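Local coordinates for peptidase S8 and S53, subtilisin, kexin, sedolisin (Mycobacterium smegmatis, PDB 4KG7), which is a mycosin serine protease of the subtilase family, associated with the ESX-3 type VII secretion system, and probably cleaves proteins by a charge-relay mechanism, at residues T68-D73 and M171-I176; A164-A169 and G196-Y201; N177-T182 and A321-S326; A208-A213 and P257-V262. One frame throughout, in Å; residues are numbered along the deposited sequence.

Contact 1: residues T68-D73 and M171-I176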
loop_
_atom_site.group_PDB
_atom_site.type_symbol
_atom_site.label_atom_id
_atom_site.label_comp_id
_atom_site.label_asym_id
_atom_site.label_seq_id
_atom_site.Cartn_x
_atom_site.Cartn_y
_atom_site.Cartn_z
ATOM N N THR A 68 -12.534 4.119 -8.314
ATOM C CA THR A 68 -11.221 4.598 -8.718
ATOM C C THR A 68 -10.263 4.398 -7.553
ATOM O O THR A 68 -10.535 4.871 -6.452
ATOM C CB THR A 68 -11.252 6.089 -9.089
ATOM O OG1 THR A 68 -12.141 6.284 -10.209
ATOM C CG2 THR A 68 -9.892 6.553 -9.487
ATOM N N VAL A 69 -9.158 3.712 -7.797
ATOM C CA VAL A 69 -8.130 3.478 -6.791
ATOM C C VAL A 69 -6.872 4.213 -7.198
ATOM O O VAL A 69 -6.353 4.008 -8.312
ATOM C CB VAL A 69 -7.793 1.968 -6.635
ATOM C CG1 VAL A 69 -6.766 1.754 -5.546
ATOM C CG2 VAL A 69 -9.050 1.123 -6.377
ATOM N N ALA A 70 -6.377 5.069 -6.316
ATOM C CA ALA A 70 -5.091 5.734 -6.567
ATOM C C ALA A 70 -3.960 4.861 -6.056
ATOM O O ALA A 70 -4.024 4.384 -4.936
ATOM C CB ALA A 70 -5.035 7.084 -5.878
ATOM N N VAL A 71 -2.924 4.699 -6.874
ATOM C CA VAL A 71 -1.723 3.938 -6.534
ATOM C C VAL A 71 -0.614 4.980 -6.384
ATOM O O VAL A 71 -0.136 5.535 -7.376
ATOM C CB VAL A 71 -1.442 2.911 -7.653
ATOM C CG1 VAL A 71 -0.135 2.169 -7.391
ATOM C CG2 VAL A 71 -2.591 1.930 -7.765
ATOM N N ILE A 72 -0.280 5.279 -5.134
ATOM C CA ILE A 72 0.767 6.227 -4.784
ATOM C C ILE A 72 2.004 5.382 -4.606
ATOM O O ILE A 72 2.114 4.674 -3.641
ATOM C CB ILE A 72 0.379 7.016 -3.526
ATOM C CG1 ILE A 72 -0.918 7.806 -3.788
ATOM C CG2 ILE A 72 1.523 7.900 -3.099
ATOM C CD1 ILE A 72 -1.328 8.679 -2.614
ATOM N N ASP A 73 2.903 5.390 -5.598
ATOM C CA ASP A 73 3.939 4.355 -5.648
ATOM C C ASP A 73 5.074 4.797 -6.565
ATOM O O ASP A 73 5.357 5.984 -6.682
ATOM C CB ASP A 73 3.299 3.034 -6.079
ATOM C CG ASP A 73 3.954 1.823 -5.467
ATOM O OD1 ASP A 73 5.086 1.533 -5.861
ATOM O OD2 ASP A 73 3.344 1.114 -4.612
ATOM N N MET A 171 -8.551 14.098 -7.171
ATOM C CA MET A 171 -8.826 13.413 -8.457
ATOM C C MET A 171 -9.990 12.404 -8.393
ATOM O O MET A 171 -10.336 11.798 -9.420
ATOM C CB MET A 171 -7.562 12.737 -8.988
ATOM C CG MET A 171 -6.520 13.728 -9.483
ATOM S SD MET A 171 -5.053 12.894 -10.103
ATOM C CE MET A 171 -5.629 12.346 -11.700
ATOM N N GLY A 172 -10.609 12.240 -7.233
ATOM C CA GLY A 172 -11.800 11.421 -7.095
ATOM C C GLY A 172 -11.557 9.993 -6.628
ATOM O O GLY A 172 -12.472 9.160 -6.668
ATOM N N ALA A 173 -10.350 9.686 -6.189
ATOM C CA ALA A 173 -10.070 8.374 -5.655
ATOM C C ALA A 173 -10.957 8.031 -4.482
ATOM O O ALA A 173 -11.035 8.805 -3.525
ATOM C CB ALA A 173 -8.618 8.261 -5.222
ATOM N N ARG A 174 -11.583 6.855 -4.577
ATOM C CA ARG A 174 -12.392 6.240 -3.536
ATOM C C ARG A 174 -11.564 5.398 -2.569
ATOM O O ARG A 174 -11.961 5.168 -1.421
ATOM C CB ARG A 174 -13.424 5.328 -4.211
ATOM C CG ARG A 174 -14.427 6.062 -5.070
ATOM C CD ARG A 174 -15.580 6.535 -4.209
ATOM N NE ARG A 174 -16.568 5.470 -4.061
ATOM C CZ ARG A 174 -17.600 5.466 -3.219
ATOM N NH1 ARG A 174 -17.794 6.454 -2.365
ATOM N NH2 ARG A 174 -18.433 4.426 -3.220
ATOM N N VAL A 175 -10.445 4.884 -3.061
ATOM C CA VAL A 175 -9.496 4.094 -2.283
ATOM C C VAL A 175 -8.147 4.650 -2.668
ATOM O O VAL A 175 -7.916 4.916 -3.858
ATOM C CB VAL A 175 -9.577 2.577 -2.632
ATOM C CG1 VAL A 175 -8.585 1.774 -1.816
ATOM C CG2 VAL A 175 -10.997 2.049 -2.428
ATOM N N ILE A 176 -7.264 4.861 -1.684
ATOM C CA ILE A 176 -5.926 5.378 -1.936
ATOM C C ILE A 176 -4.955 4.357 -1.333
ATOM O O ILE A 176 -4.962 4.116 -0.115
ATOM C CB ILE A 176 -5.743 6.753 -1.270
ATOM C CG1 ILE A 176 -6.640 7.786 -1.943
ATOM C CG2 ILE A 176 -4.282 7.196 -1.371
ATOM C CD1 ILE A 176 -6.709 9.142 -1.245
#
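Val69 pairs with Val175, and Ala70 with Ile176, as two parallel strands with CA atoms of Val69 and Val175 4.8 Å apart. Thr68 O receives Arg174 N at 2.9 Å and, weakly, Val175 N at 3.4 Å, so one carbonyl holds the turn and the start of the strand. Ala70 N then bonds to Val175 O at 2.9 Å. Val69 and Val175 lie side by side and point the same way, each with CG1 anti to the backbone N. Both methyls of Val69, CG1 and CG2, come 4.1 Å from Val175 CB. This face packs on helix 104-113, where Val69 touches Ile112. Ala70 and Ile176 point to the other face, against Ala168 of helix 150-170. There Ala70 CB meets Ala173 CB at 3.8 Å. Further along, Ile72 reaches over to Ile176 at a slant, with its tip CD1 3.5 Å from Ile176 CG2. Arg174 turns its end away, and its NE bonds to Gln67 OE1. Gly172 has positive phi and closes helix 150-170 with a Schellman motif, after which the chain enters the strand. Strand 68-73 ends at Asp73, whose OD1 bonds to His104 ND1. Two neighbouring parallel strands sandwiched between helices, with the predicted charge-relay aspartate at the C-terminal end of one, are characteristic of the subtilisin fold.

Contact 2: residues A164-A169 and G196-Y201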
loop_
_atom_site.group_PDB
_atom_site.type_symbol
_atom_site.label_atom_id
_atom_site.label_comp_id
_atom_site.label_asym_id
_atom_site.label_seq_id
_atom_site.Cartn_x
_atom_site.Cartn_y
_atom_site.Cartn_z
ATOM N N ALA A 164 0.690 14.137 -2.489
ATOM C CA ALA A 164 0.133 13.081 -3.349
ATOM C C ALA A 164 -1.204 12.581 -2.842
ATOM O O ALA A 164 -2.073 12.216 -3.627
ATOM C CB ALA A 164 1.116 11.932 -3.465
ATOM N N VAL A 165 -1.350 12.530 -1.535
ATOM C CA VAL A 165 -2.599 12.093 -0.923
ATOM C C VAL A 165 -3.726 13.069 -1.237
ATOM O O VAL A 165 -4.807 12.662 -1.613
ATOM C CB VAL A 165 -2.416 11.870 0.601
ATOM C CG1 VAL A 165 -3.745 11.847 1.350
ATOM C CG2 VAL A 165 -1.583 10.622 0.878
ATOM N N VAL A 166 -3.456 14.361 -1.079
ATOM C CA VAL A 166 -4.413 15.385 -1.452
ATOM C C VAL A 166 -4.737 15.291 -2.937
ATOM O O VAL A 166 -5.898 15.379 -3.322
ATOM C CB VAL A 166 -3.881 16.768 -1.104
ATOM C CG1 VAL A 166 -4.785 17.828 -1.720
ATOM C CG2 VAL A 166 -3.798 16.892 0.404
ATOM N N ARG A 167 -3.714 15.142 -3.776
ATOM C CA ARG A 167 -3.939 15.033 -5.226
ATOM C C ARG A 167 -4.828 13.835 -5.576
ATOM O O ARG A 167 -5.776 13.974 -6.327
ATOM C CB ARG A 167 -2.591 14.935 -5.931
ATOM C CG ARG A 167 -2.649 14.996 -7.437
ATOM C CD ARG A 167 -1.244 14.854 -8.004
ATOM N NE ARG A 167 -1.235 15.149 -9.444
ATOM C CZ ARG A 167 -1.292 16.373 -9.992
ATOM N NH1 ARG A 167 -1.253 17.468 -9.231
ATOM N NH2 ARG A 167 -1.284 16.516 -11.328
ATOM N N ALA A 168 -4.555 12.687 -4.970
ATOM C CA ALA A 168 -5.354 11.491 -5.206
ATOM C C ALA A 168 -6.810 11.730 -4.828
ATOM O O ALA A 168 -7.714 11.383 -5.563
ATOM C CB ALA A 168 -4.802 10.335 -4.411
ATOM N N ALA A 169 -7.026 12.277 -3.641
ATOM C CA ALA A 169 -8.395 12.538 -3.162
ATOM C C ALA A 169 -9.099 13.494 -4.076
ATOM O O ALA A 169 -10.262 13.270 -4.441
ATOM C CB ALA A 169 -8.373 13.083 -1.736
ATOM N N GLY A 196 -0.433 14.468 8.488
ATOM C CA GLY A 196 -1.656 14.196 9.212
ATOM C C GLY A 196 -2.845 14.957 8.647
ATOM O O GLY A 196 -3.917 14.394 8.442
ATOM N N ALA A 197 -2.648 16.234 8.362
ATOM C CA ALA A 197 -3.718 17.065 7.804
ATOM C C ALA A 197 -4.185 16.529 6.451
ATOM O O ALA A 197 -5.381 16.518 6.150
ATOM C CB ALA A 197 -3.280 18.507 7.675
ATOM N N ALA A 198 -3.230 16.170 5.612
ATOM C CA ALA A 198 -3.544 15.587 4.308
ATOM C C ALA A 198 -4.357 14.301 4.415
ATOM O O ALA A 198 -5.348 14.087 3.691
ATOM C CB ALA A 198 -2.253 15.349 3.551
ATOM N N LEU A 199 -3.913 13.397 5.287
ATOM C CA LEU A 199 -4.616 12.121 5.471
ATOM C C LEU A 199 -6.015 12.308 6.020
ATOM O O LEU A 199 -6.934 11.649 5.575
ATOM C CB LEU A 199 -3.813 11.208 6.387
ATOM C CG LEU A 199 -2.429 10.790 5.844
ATOM C CD1 LEU A 199 -1.587 10.261 6.979
ATOM C CD2 LEU A 199 -2.516 9.772 4.701
ATOM N N ARG A 200 -6.170 13.219 6.972
ATOM C CA ARG A 200 -7.483 13.563 7.485
ATOM C C ARG A 200 -8.397 14.155 6.421
ATOM O O ARG A 200 -9.564 13.813 6.347
ATOM C CB ARG A 200 -7.361 14.518 8.673
ATOM C CG ARG A 200 -8.689 14.848 9.325
ATOM C CD ARG A 200 -8.522 15.752 10.523
ATOM N NE ARG A 200 -9.791 16.295 11.009
ATOM C CZ ARG A 200 -10.411 17.354 10.485
ATOM N NH1 ARG A 200 -9.953 17.977 9.404
ATOM N NH2 ARG A 200 -11.543 17.782 11.022
ATOM N N TYR A 201 -7.874 15.068 5.613
ATOM C CA TYR A 201 -8.629 15.640 4.490
ATOM C C TYR A 201 -9.142 14.575 3.540
ATOM O O TYR A 201 -10.326 14.517 3.178
ATOM C CB TYR A 201 -7.755 16.644 3.758
ATOM C CG TYR A 201 -8.328 17.169 2.462
ATOM C CD1 TYR A 201 -9.346 18.090 2.463
ATOM C CD2 TYR A 201 -7.868 16.698 1.245
ATOM C CE1 TYR A 201 -9.876 18.562 1.280
ATOM C CE2 TYR A 201 -8.360 17.176 0.042
ATOM C CZ TYR A 201 -9.392 18.098 0.067
ATOM O OH TYR A 201 -9.926 18.621 -1.075
#
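Val165 and Val166 of helix 150-170 meet Ala198, Leu199 and Tyr201 of helix 193-205 in an apolar helix-helix contact. Both helices cover the same face of the central parallel sheet. Their local axes run nearly parallel, at 15°, and approach to 8.7 Å. Ala198 sits at the middle, where its short side chain lets the helices come close. Its CB meets Val166 CG2 at 3.8 Å, while its carbonyl O lies 3.6 Å from Val165 CG1. Toward the sheet, Val165 CG2 touches Leu199 CD2 at 4.0 Å, the two side chains crossing at about a right angle. Val165 also reaches Ile72 of strand 68-73. The alpha/beta layering is that of subtilases: helix 150-170 leads into strand 175-178, and helix 193-205 then returns the chain to the adjacent parallel strand 209-213 in a beta-alpha-beta crossover. On the other flank, Tyr201 has CG anti to the backbone N (chi1 172°), which carries its ring across to the first helix. Val166 CG1 comes obliquely to the ring, 4.0 Å from Tyr201 CE2, and Ala169 CB lies near the same atom at 4.5 Å. The phenol OH bonds to Asp170 OD1, which fixes the tip of the ring beside the end of helix 150-170.

Contact 3: residues N177-T182 and A321-S326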
loop_
_atom_site.group_PDB
_atom_site.type_symbol
_atom_site.label_atom_id
_atom_site.label_comp_id
_atom_site.label_asym_id
_atom_site.label_seq_id
_atom_site.Cartn_x
_atom_site.Cartn_y
_atom_site.Cartn_z
ATOM N N ASN A 177 -4.128 3.764 -2.183
ATOM C CA ASN A 177 -3.197 2.712 -1.819
ATOM C C ASN A 177 -1.779 3.250 -1.671
ATOM O O ASN A 177 -1.244 3.864 -2.608
ATOM C CB ASN A 177 -3.220 1.600 -2.871
ATOM C CG ASN A 177 -2.380 0.417 -2.454
ATOM O OD1 ASN A 177 -2.840 -0.490 -1.771
ATOM N ND2 ASN A 177 -1.127 0.436 -2.827
ATOM N N ILE A 178 -1.182 2.992 -0.508
ATOM C CA ILE A 178 0.157 3.452 -0.186
ATOM C C ILE A 178 0.968 2.226 0.234
ATOM O O ILE A 178 1.065 1.881 1.410
ATOM C CB ILE A 178 0.142 4.544 0.906
ATOM C CG1 ILE A 178 -0.838 5.672 0.565
ATOM C CG2 ILE A 178 1.537 5.089 1.175
ATOM C CD1 ILE A 178 -1.133 6.641 1.689
ATOM N N SER A 179 1.558 1.554 -0.767
ATOM C CA SER A 179 2.315 0.338 -0.510
ATOM C C SER A 179 3.774 0.569 -0.110
ATOM O O SER A 179 4.437 -0.361 0.397
ATOM C CB SER A 179 2.246 -0.584 -1.719
ATOM O OG SER A 179 0.994 -1.224 -1.806
ATOM N N LEU A 180 4.286 1.765 -0.361
ATOM C CA LEU A 180 5.603 2.161 0.114
ATOM C C LEU A 180 5.548 2.554 1.582
ATOM O O LEU A 180 4.522 3.046 2.065
ATOM C CB LEU A 180 6.148 3.312 -0.728
ATOM C CG LEU A 180 6.297 3.069 -2.245
ATOM C CD1 LEU A 180 6.732 4.332 -2.984
ATOM C CD2 LEU A 180 7.215 1.889 -2.466
ATOM N N VAL A 181 6.655 2.335 2.277
ATOM C CA VAL A 181 6.770 2.554 3.720
ATOM C C VAL A 181 8.033 3.356 4.004
ATOM O O VAL A 181 9.101 3.080 3.438
ATOM C CB VAL A 181 6.925 1.201 4.461
ATOM C CG1 VAL A 181 7.117 1.367 5.958
ATOM C CG2 VAL A 181 5.730 0.309 4.184
ATOM N N THR A 182 7.921 4.313 4.912
ATOM C CA THR A 182 9.055 4.980 5.516
ATOM C C THR A 182 9.002 4.763 7.023
ATOM O O THR A 182 7.938 4.901 7.623
ATOM C CB THR A 182 9.031 6.492 5.212
ATOM O OG1 THR A 182 9.058 6.658 3.787
ATOM C CG2 THR A 182 10.198 7.222 5.874
ATOM N N ALA A 321 0.415 -7.045 0.298
ATOM C CA ALA A 321 -0.709 -7.249 1.207
ATOM C C ALA A 321 -1.626 -6.024 1.136
ATOM O O ALA A 321 -2.850 -6.139 1.034
ATOM C CB ALA A 321 -0.188 -7.457 2.629
ATOM N N ALA A 322 -1.039 -4.833 1.243
ATOM C CA ALA A 322 -1.837 -3.594 1.144
ATOM C C ALA A 322 -2.604 -3.536 -0.165
ATOM O O ALA A 322 -3.780 -3.188 -0.199
ATOM C CB ALA A 322 -0.937 -2.372 1.283
ATOM N N ALA A 323 -1.926 -3.908 -1.251
ATOM C CA ALA A 323 -2.562 -3.867 -2.556
ATOM C C ALA A 323 -3.798 -4.743 -2.586
ATOM O O ALA A 323 -4.856 -4.339 -3.063
ATOM C CB ALA A 323 -1.582 -4.289 -3.624
ATOM N N TYR A 324 -3.680 -5.948 -2.055
ATOM C CA TYR A 324 -4.856 -6.833 -1.969
ATOM C C TYR A 324 -5.984 -6.162 -1.207
ATOM O O TYR A 324 -7.135 -6.233 -1.640
ATOM C CB TYR A 324 -4.476 -8.151 -1.293
ATOM C CG TYR A 324 -3.840 -9.176 -2.200
ATOM C CD1 TYR A 324 -4.518 -9.635 -3.341
ATOM C CD2 TYR A 324 -2.638 -9.816 -1.859
ATOM C CE1 TYR A 324 -3.985 -10.593 -4.167
ATOM C CE2 TYR A 324 -2.098 -10.777 -2.684
ATOM C CZ TYR A 324 -2.786 -11.196 -3.816
ATOM O OH TYR A 324 -2.269 -12.191 -4.612
ATOM N N VAL A 325 -5.691 -5.565 -0.054
ATOM C CA VAL A 325 -6.717 -4.919 0.708
ATOM C C VAL A 325 -7.367 -3.753 -0.029
ATOM O O VAL A 325 -8.580 -3.590 0.038
ATOM C CB VAL A 325 -6.217 -4.506 2.102
ATOM C CG1 VAL A 325 -7.276 -3.686 2.861
ATOM C CG2 VAL A 325 -5.861 -5.745 2.903
ATOM N N SER A 326 -6.578 -2.937 -0.710
ATOM C CA SER A 326 -7.149 -1.892 -1.569
ATOM C C SER A 326 -8.106 -2.452 -2.619
ATOM O O SER A 326 -9.162 -1.871 -2.904
ATOM C CB SER A 326 -6.050 -1.089 -2.216
ATOM O OG SER A 326 -5.424 -0.287 -1.234
#
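Asn177 reaches across to Ala322, Ala323 and Ser326 of helix 318-335. Its CG is anti to the backbone N (chi1 -174°), and this directs the amide from the strand onto the helix. The amide group settles beside the Ala322 carbonyl and the Ser326 hydroxyl. Its carbon CG is 3.4 Å from Ser326 OG, and Asn177 CB is 3.3 Å from that same oxygen. The two backbones are close here, with CA atoms of Asn177 and Ser326 6.1 Å apart. On the strand side, the Asn177 backbone bonds to Ala70 and Ile72 of strand 68-73. Ile178 points away from the helix and touches Ile210, and its backbone pairs with Val211 and Ala213. Ser179 turns back toward the helix, its OG 3.8 Å from Ala322 CB. The CA atoms of Ser179 and Ala322 are 6.0 Å apart. Ser179 also packs on Asp73. From Leu180 on, the chain leaves the helix. Leu180 touches His104, and Val181 touches Ala213. In subtilisins the segment following this strand borders the substrate cleft, and residues 179-181 hold a position consistent with that role. The contact is made of small side chains, two alanines and two serines, with the amide of Asn177, all buried near the centre of the protein. Their size lets helix and sheet approach closely. Ser179 OG bonds to Ser319 O and so ties the loop after the strand to the start of the helix, which is consistent with holding the predicted charge-relay serine in place.

Contact 4: residues A208-A213 and P257-V262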
loop_
_atom_site.group_PDB
_atom_site.type_symbol
_atom_site.label_atom_id
_atom_site.label_comp_id
_atom_site.label_asym_id
_atom_site.label_seq_id
_atom_site.Cartn_x
_atom_site.Cartn_y
_atom_site.Cartn_z
ATOM N N ALA A 208 -12.220 9.072 1.389
ATOM C CA ALA A 208 -11.436 7.996 0.769
ATOM C C ALA A 208 -10.980 6.976 1.792
ATOM O O ALA A 208 -10.574 7.357 2.885
ATOM C CB ALA A 208 -10.232 8.581 0.054
ATOM N N VAL A 209 -11.049 5.697 1.424
ATOM C CA VAL A 209 -10.420 4.649 2.206
ATOM C C VAL A 209 -8.925 4.628 1.861
ATOM O O VAL A 209 -8.547 4.379 0.716
ATOM C CB VAL A 209 -11.031 3.270 1.890
ATOM C CG1 VAL A 209 -10.257 2.174 2.609
ATOM C CG2 VAL A 209 -12.478 3.241 2.327
ATOM N N ILE A 210 -8.089 4.874 2.869
ATOM C CA ILE A 210 -6.654 4.937 2.671
ATOM C C ILE A 210 -6.057 3.673 3.278
ATOM O O ILE A 210 -6.286 3.357 4.439
ATOM C CB ILE A 210 -6.016 6.168 3.339
ATOM C CG1 ILE A 210 -6.694 7.492 2.901
ATOM C CG2 ILE A 210 -4.512 6.221 3.075
ATOM C CD1 ILE A 210 -6.258 8.672 3.741
ATOM N N VAL A 211 -5.325 2.964 2.462
ATOM C CA VAL A 211 -4.721 1.683 2.815
ATOM C C VAL A 211 -3.218 1.810 2.676
ATOM O O VAL A 211 -2.728 2.243 1.636
ATOM C CB VAL A 211 -5.234 0.550 1.862
ATOM C CG1 VAL A 211 -4.649 -0.801 2.213
ATOM C CG2 VAL A 211 -6.744 0.478 1.884
ATOM N N ALA A 212 -2.491 1.385 3.716
ATOM C CA ALA A 212 -1.027 1.496 3.753
ATOM C C ALA A 212 -0.382 0.188 4.177
ATOM O O ALA A 212 -0.868 -0.490 5.082
ATOM C CB ALA A 212 -0.609 2.623 4.710
ATOM N N ALA A 213 0.733 -0.171 3.562
ATOM C CA ALA A 213 1.518 -1.297 4.014
ATOM C C ALA A 213 2.088 -1.050 5.404
ATOM O O ALA A 213 2.564 0.043 5.686
ATOM C CB ALA A 213 2.666 -1.528 3.033
ATOM N N PRO A 257 -6.869 7.412 13.018
ATOM C CA PRO A 257 -7.684 6.385 12.374
ATOM C C PRO A 257 -7.817 6.499 10.863
ATOM O O PRO A 257 -8.578 5.751 10.255
ATOM C CB PRO A 257 -9.050 6.601 13.021
ATOM C CG PRO A 257 -9.110 8.071 13.140
ATOM C CD PRO A 257 -7.716 8.499 13.531
ATOM N N TYR A 258 -7.063 7.395 10.247
ATOM C CA TYR A 258 -7.267 7.745 8.840
ATOM C C TYR A 258 -6.783 6.678 7.848
ATOM O O TYR A 258 -7.209 6.677 6.685
ATOM C CB TYR A 258 -6.564 9.063 8.539
ATOM C CG TYR A 258 -6.896 10.120 9.558
ATOM C CD1 TYR A 258 -8.224 10.538 9.789
ATOM C CD2 TYR A 258 -5.913 10.696 10.317
ATOM C CE1 TYR A 258 -8.512 11.481 10.758
ATOM C CE2 TYR A 258 -6.186 11.659 11.265
ATOM C CZ TYR A 258 -7.490 12.060 11.483
ATOM O OH TYR A 258 -7.715 13.022 12.445
ATOM N N VAL A 259 -5.872 5.816 8.307
ATOM C CA VAL A 259 -5.158 4.876 7.473
ATOM C C VAL A 259 -5.421 3.459 8.002
ATOM O O VAL A 259 -5.403 3.250 9.225
ATOM C CB VAL A 259 -3.648 5.131 7.534
ATOM C CG1 VAL A 259 -2.881 4.043 6.775
ATOM C CG2 VAL A 259 -3.299 6.534 7.013
ATOM N N LEU A 260 -5.752 2.526 7.116
ATOM C CA LEU A 260 -5.892 1.114 7.426
ATOM C C LEU A 260 -4.542 0.518 7.100
ATOM O O LEU A 260 -4.151 0.436 5.929
ATOM C CB LEU A 260 -6.987 0.444 6.589
ATOM C CG LEU A 260 -7.174 -1.067 6.772
ATOM C CD1 LEU A 260 -7.366 -1.455 8.244
ATOM C CD2 LEU A 260 -8.365 -1.485 5.904
ATOM N N SER A 261 -3.831 0.117 8.158
ATOM C CA SER A 261 -2.487 -0.446 8.059
ATOM C C SER A 261 -2.540 -1.969 7.935
ATOM O O SER A 261 -3.189 -2.641 8.738
ATOM C CB SER A 261 -1.659 -0.006 9.274
ATOM O OG SER A 261 -0.387 -0.656 9.314
ATOM N N VAL A 262 -1.848 -2.482 6.912
ATOM C CA VAL A 262 -1.975 -3.841 6.472
ATOM C C VAL A 262 -0.691 -4.640 6.658
ATOM O O VAL A 262 0.336 -4.332 6.044
ATOM C CB VAL A 262 -2.349 -3.882 4.980
ATOM C CG1 VAL A 262 -2.589 -5.298 4.505
ATOM C CG2 VAL A 262 -3.562 -3.046 4.698
HETATM O O HOH W 1 -9.437 6.187 5.212
HETATM O O HOH W 2 -8.591 3.618 5.982
#
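Ala212 and Val259 press together most tightly, with Ala212 CB 3.4 Å from Val259 CG1, closer than usual for two carbons. Val259 straddles its neighbours. Its CG1, anti to the backbone N (chi1 174°), goes to Ala212, and its CG2 goes to Ile210 CG2 at 4.1 Å. Ile210 and Val259 cross obliquely on this face, where Ile210 packs on Leu199 and Ala202 of helix 193-205. On the opposite face, Val211 slants across Val262, one methyl of each touching, Val211 CG1 3.5 Å from Val262 CG2. Val262 also touches Ala321 and Val325 of helix 318-335, while Leu260 packs on Thr349 of helix 341-350. Three backbone bonds set this register in parallel strands twisted by 30°. Leu260 N meets Ile210 O at 2.9 Å in an almost straight bond, 178°. Ala212 N meets Leu260 O at 2.9 Å, and Val262 N meets Ala212 O at 2.9 Å. Near Ala208 and Tyr258 water lies between the two segments. One water accepts from Ile210 N at 3.0 Å and lies 2.7 Å from Tyr258 O, with Ala208 O also within bonding distance. A second water lies within bonding distance of Ile210 O. At the far end, Ser261 OG bonds to Ser253 OG, and Ala213 comes near Ser319. The chemistry is therefore that of a sheet core: direct backbone bonds with branched apolar side chains on both faces, and water that accepts from Ile210 N and lies among backbone carbonyls of both segments.

In the fold
Following the chain, strand 68-73 comes first, and contact 1 closes the first loop when residues 171-176 return beside it. Contact 2 opens at 164-169, before that closure, and closes at 196-201, so contacts 1 and 2 cross. Contact 3 opens at 177-182, inside the loop of contact 2, and crosses it too. It closes last, at 321-326. Contact 4, from 208-213 to 257-262, is nested within contact 3. Contacts 1 and 4 join neighbouring strands, and backbone bonds between strands 175-178 and 209-213 link them into one sheet. Contact 2 joins two helices over one face, and contact 3 seats helix 318-335 on the other.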